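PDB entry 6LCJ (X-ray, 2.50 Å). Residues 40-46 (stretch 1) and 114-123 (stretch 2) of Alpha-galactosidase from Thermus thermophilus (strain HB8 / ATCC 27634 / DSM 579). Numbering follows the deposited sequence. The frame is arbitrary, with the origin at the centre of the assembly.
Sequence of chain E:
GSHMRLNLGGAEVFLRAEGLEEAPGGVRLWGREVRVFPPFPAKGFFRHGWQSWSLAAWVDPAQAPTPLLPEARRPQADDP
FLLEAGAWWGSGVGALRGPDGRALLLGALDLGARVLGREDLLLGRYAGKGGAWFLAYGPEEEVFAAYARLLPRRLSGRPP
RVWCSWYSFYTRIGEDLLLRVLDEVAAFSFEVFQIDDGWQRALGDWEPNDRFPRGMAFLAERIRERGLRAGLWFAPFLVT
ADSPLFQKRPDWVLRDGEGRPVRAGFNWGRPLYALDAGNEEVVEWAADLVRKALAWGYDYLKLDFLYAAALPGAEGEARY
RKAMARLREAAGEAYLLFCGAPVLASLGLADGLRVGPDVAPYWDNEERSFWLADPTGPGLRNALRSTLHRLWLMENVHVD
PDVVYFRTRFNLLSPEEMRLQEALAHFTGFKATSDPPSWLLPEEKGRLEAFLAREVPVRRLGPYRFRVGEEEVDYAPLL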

# COMPACT_ATOMS: atom_id res chain seq x y z
N PHE E 40 -29.26 -20.06 23.98
CA PHE E 40 -29.13 -18.90 24.85
C PHE E 40 -28.20 -17.93 24.16
O PHE E 40 -27.37 -18.35 23.34
N PRO E 41 -28.30 -16.64 24.46
CA PRO E 41 -27.25 -15.70 24.02
C PRO E 41 -25.99 -15.96 24.84
O PRO E 41 -26.05 -16.09 26.07
N ALA E 42 -24.85 -16.04 24.16
CA ALA E 42 -23.61 -16.49 24.78
C ALA E 42 -22.76 -15.29 25.20
O ALA E 42 -22.54 -14.37 24.40
N LYS E 43 -22.26 -15.32 26.44
CA LYS E 43 -21.41 -14.25 26.95
C LYS E 43 -19.94 -14.65 27.06
O LYS E 43 -19.08 -13.76 27.15
N GLY E 44 -19.62 -15.93 27.05
CA GLY E 44 -18.23 -16.35 27.06
C GLY E 44 -18.00 -17.55 26.17
O GLY E 44 -18.87 -18.40 25.99
N PHE E 45 -16.80 -17.60 25.61
CA PHE E 45 -16.30 -18.76 24.86
C PHE E 45 -15.11 -19.33 25.61
O PHE E 45 -14.20 -18.58 26.00
N PHE E 46 -15.11 -20.64 25.83
CA PHE E 46 -13.95 -21.28 26.44
C PHE E 46 -12.89 -21.53 25.37
O PHE E 46 -13.07 -22.37 24.46
N ARG E 114 -10.22 -28.91 16.09
CA ARG E 114 -10.29 -27.55 16.58
C ARG E 114 -11.75 -27.17 16.74
O ARG E 114 -12.64 -27.78 16.14
N VAL E 115 -12.02 -26.15 17.57
CA VAL E 115 -13.39 -25.74 17.85
C VAL E 115 -13.49 -24.23 17.76
O VAL E 115 -12.75 -23.51 18.44
N LEU E 116 -14.41 -23.75 16.92
CA LEU E 116 -14.64 -22.33 16.71
C LEU E 116 -15.82 -21.88 17.56
O LEU E 116 -16.86 -22.56 17.61
N GLY E 117 -15.65 -20.78 18.26
CA GLY E 117 -16.71 -20.27 19.10
C GLY E 117 -17.15 -18.90 18.65
O GLY E 117 -16.32 -17.99 18.54
N ARG E 118 -18.44 -18.76 18.36
CA ARG E 118 -19.08 -17.47 18.10
C ARG E 118 -20.16 -17.26 19.15
O ARG E 118 -20.42 -18.14 19.98
N GLU E 119 -20.79 -16.08 19.14
CA GLU E 119 -21.89 -15.85 20.08
C GLU E 119 -23.03 -16.84 19.86
O GLU E 119 -23.76 -17.17 20.79
N ASP E 120 -23.19 -17.32 18.63
CA ASP E 120 -24.35 -18.10 18.24
C ASP E 120 -23.98 -19.51 17.80
O ASP E 120 -24.86 -20.26 17.35
N LEU E 121 -22.72 -19.92 17.93
CA LEU E 121 -22.33 -21.18 17.33
C LEU E 121 -21.05 -21.70 17.97
O LEU E 121 -20.10 -20.94 18.19
N LEU E 122 -21.05 -23.00 18.27
CA LEU E 122 -19.84 -23.79 18.44
C LEU E 122 -19.67 -24.63 17.19
O LEU E 122 -20.58 -25.36 16.80
N LEU E 123 -18.50 -24.53 16.55
CA LEU E 123 -18.21 -25.30 15.35
C LEU E 123 -16.97 -26.15 15.59
O LEU E 123 -15.88 -25.61 15.83

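The packing between the two stretches is centred on one aromatic ring. The axes of strand 44-46 and strand 114-117 run nearly antiparallel (175°) and come no nearer than 7.9 Å. No hydrogen bond crosses between the stretches; the contacts are apolar and van der Waals, with a summed buried area of 292 Å².

Phe-45 contributes most, with 88 Å² covered. Its CA-to-CB bond points toward stretch 2, and chi1 of 167° (t) with chi2 of 58° lays the ring against Gly-117. Gly-117 CA sits 3.7 Å from the ring centroid of Phe-45 and 19° off the ring normal, a CH-pi contact over one face; the closest atoms are Phe-45 CE1 and Gly-117 CA at 3.6 Å. The absence of a side chain matters here: an ideal CB on Gly-117 would lie 2.1 Å from Phe-45 CD1, a clash with the ring as it stands. Near the plane of the ring, at its edge, Leu-122 CD2 approaches Phe-45 CE1 to 3.9 Å. The CA-to-CB bond of Leu-122 points sideways, yet its m,t rotamer (chi1 -84°, chi2 172°) brings the end of the side chain nearer. The tip of the ring also reaches backbone, with Phe-45 CZ 3.6 Å from Val-115 O. The CA-to-CB bond of Val-115 points toward stretch 1 (chi1 175°, t), but its CG1 comes no nearer than 4.6 Å to Phe-45 CE1.

At the other end, Ala-42 points toward the turn, and its CB lies 3.2 Å from Glu-119 O, a close contact without hydrogen-bonding character. Glu-119 leaves sideways with chi1 at 171° (t) and chi2 off-well at -100°; its OE1 lies 4.0 Å from Pro-41 CA, van der Waals packing rather than a polar pairing. Lys-43, Leu-116, Arg-118 and Asp-120 point away.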

# COMPACT_ATOMS: atom_id res chain seq x y z
CB PHE E 40 -28.59 -19.27 26.24
CG PHE E 40 -27.31 -20.08 26.23
CD1 PHE E 40 -26.07 -19.46 26.04
CD2 PHE E 40 -27.33 -21.45 26.43
CE1 PHE E 40 -24.89 -20.20 26.03
CE2 PHE E 40 -26.15 -22.20 26.42
CZ PHE E 40 -24.93 -21.57 26.22
CB PRO E 41 -27.86 -14.32 24.30
CG PRO E 41 -28.81 -14.57 25.46
CD PRO E 41 -29.35 -15.97 25.26
CB ALA E 42 -22.83 -17.40 23.83
CB LYS E 43 -21.90 -13.78 28.32
CG LYS E 43 -23.39 -13.45 28.38
CD LYS E 43 -23.70 -12.11 27.69
CE LYS E 43 -25.20 -11.93 27.47
NZ LYS E 43 -26.00 -12.15 28.72
CB PHE E 45 -15.92 -18.37 23.43
CG PHE E 45 -15.11 -19.45 22.68
CD1 PHE E 45 -15.61 -20.73 22.50
CD2 PHE E 45 -13.85 -19.15 22.14
CE1 PHE E 45 -14.88 -21.70 21.80
CE2 PHE E 45 -13.12 -20.12 21.44
CZ PHE E 45 -13.62 -21.39 21.27
CB PHE E 46 -14.33 -22.58 27.14
CG PHE E 46 -13.14 -23.28 27.74
CD1 PHE E 46 -12.43 -22.69 28.77
CD2 PHE E 46 -12.71 -24.50 27.25
CE1 PHE E 46 -11.31 -23.32 29.32
CE2 PHE E 46 -11.61 -25.14 27.80
CZ PHE E 46 -10.91 -24.55 28.84
CB ARG E 114 -9.58 -26.59 15.64
CG ARG E 114 -8.11 -26.86 15.46
CD ARG E 114 -7.57 -25.84 14.51
NE ARG E 114 -6.16 -25.98 14.17
CZ ARG E 114 -5.71 -26.49 13.03
NH1 ARG E 114 -6.56 -26.97 12.11
NH2 ARG E 114 -4.41 -26.55 12.81
CB VAL E 115 -13.88 -26.23 19.23
CG1 VAL E 115 -15.26 -25.66 19.52
CG2 VAL E 115 -13.92 -27.75 19.25
CB LEU E 116 -14.90 -22.05 15.23
CG LEU E 116 -15.45 -20.70 14.77
CD1 LEU E 116 -14.40 -19.61 14.88
CD2 LEU E 116 -15.89 -20.83 13.34
CB ARG E 118 -19.65 -17.43 16.67
CG ARG E 118 -18.65 -17.89 15.61
CD ARG E 118 -19.18 -17.74 14.18
NE ARG E 118 -19.50 -16.34 13.90
CZ ARG E 118 -20.74 -15.87 13.84
NH1 ARG E 118 -21.77 -16.70 14.02
NH2 ARG E 118 -20.95 -14.59 13.61
CB GLU E 119 -22.40 -14.41 19.95
CG GLU E 119 -23.70 -14.09 20.73
CD GLU E 119 -24.97 -14.09 19.86
OE1 GLU E 119 -26.06 -14.42 20.39
OE2 GLU E 119 -24.89 -13.76 18.65
CB ASP E 120 -25.11 -17.38 17.12
CG ASP E 120 -24.26 -17.13 15.89
OD1 ASP E 120 -23.01 -17.24 15.98
OD2 ASP E 120 -24.82 -16.82 14.81
CB LEU E 121 -22.14 -21.00 15.82
CG LEU E 121 -21.59 -22.22 15.09
CD1 LEU E 121 -22.66 -23.31 15.09
CD2 LEU E 121 -21.16 -21.86 13.70
CB LEU E 122 -19.93 -24.72 19.66
CG LEU E 122 -19.58 -24.19 21.04
CD1 LEU E 122 -19.92 -25.22 22.12
CD2 LEU E 122 -18.10 -23.80 21.11
CB LEU E 123 -18.04 -24.38 14.14
CG LEU E 123 -17.96 -25.04 12.76
CD1 LEU E 123 -18.35 -24.05 11.67
CD2 LEU E 123 -16.56 -25.54 12.50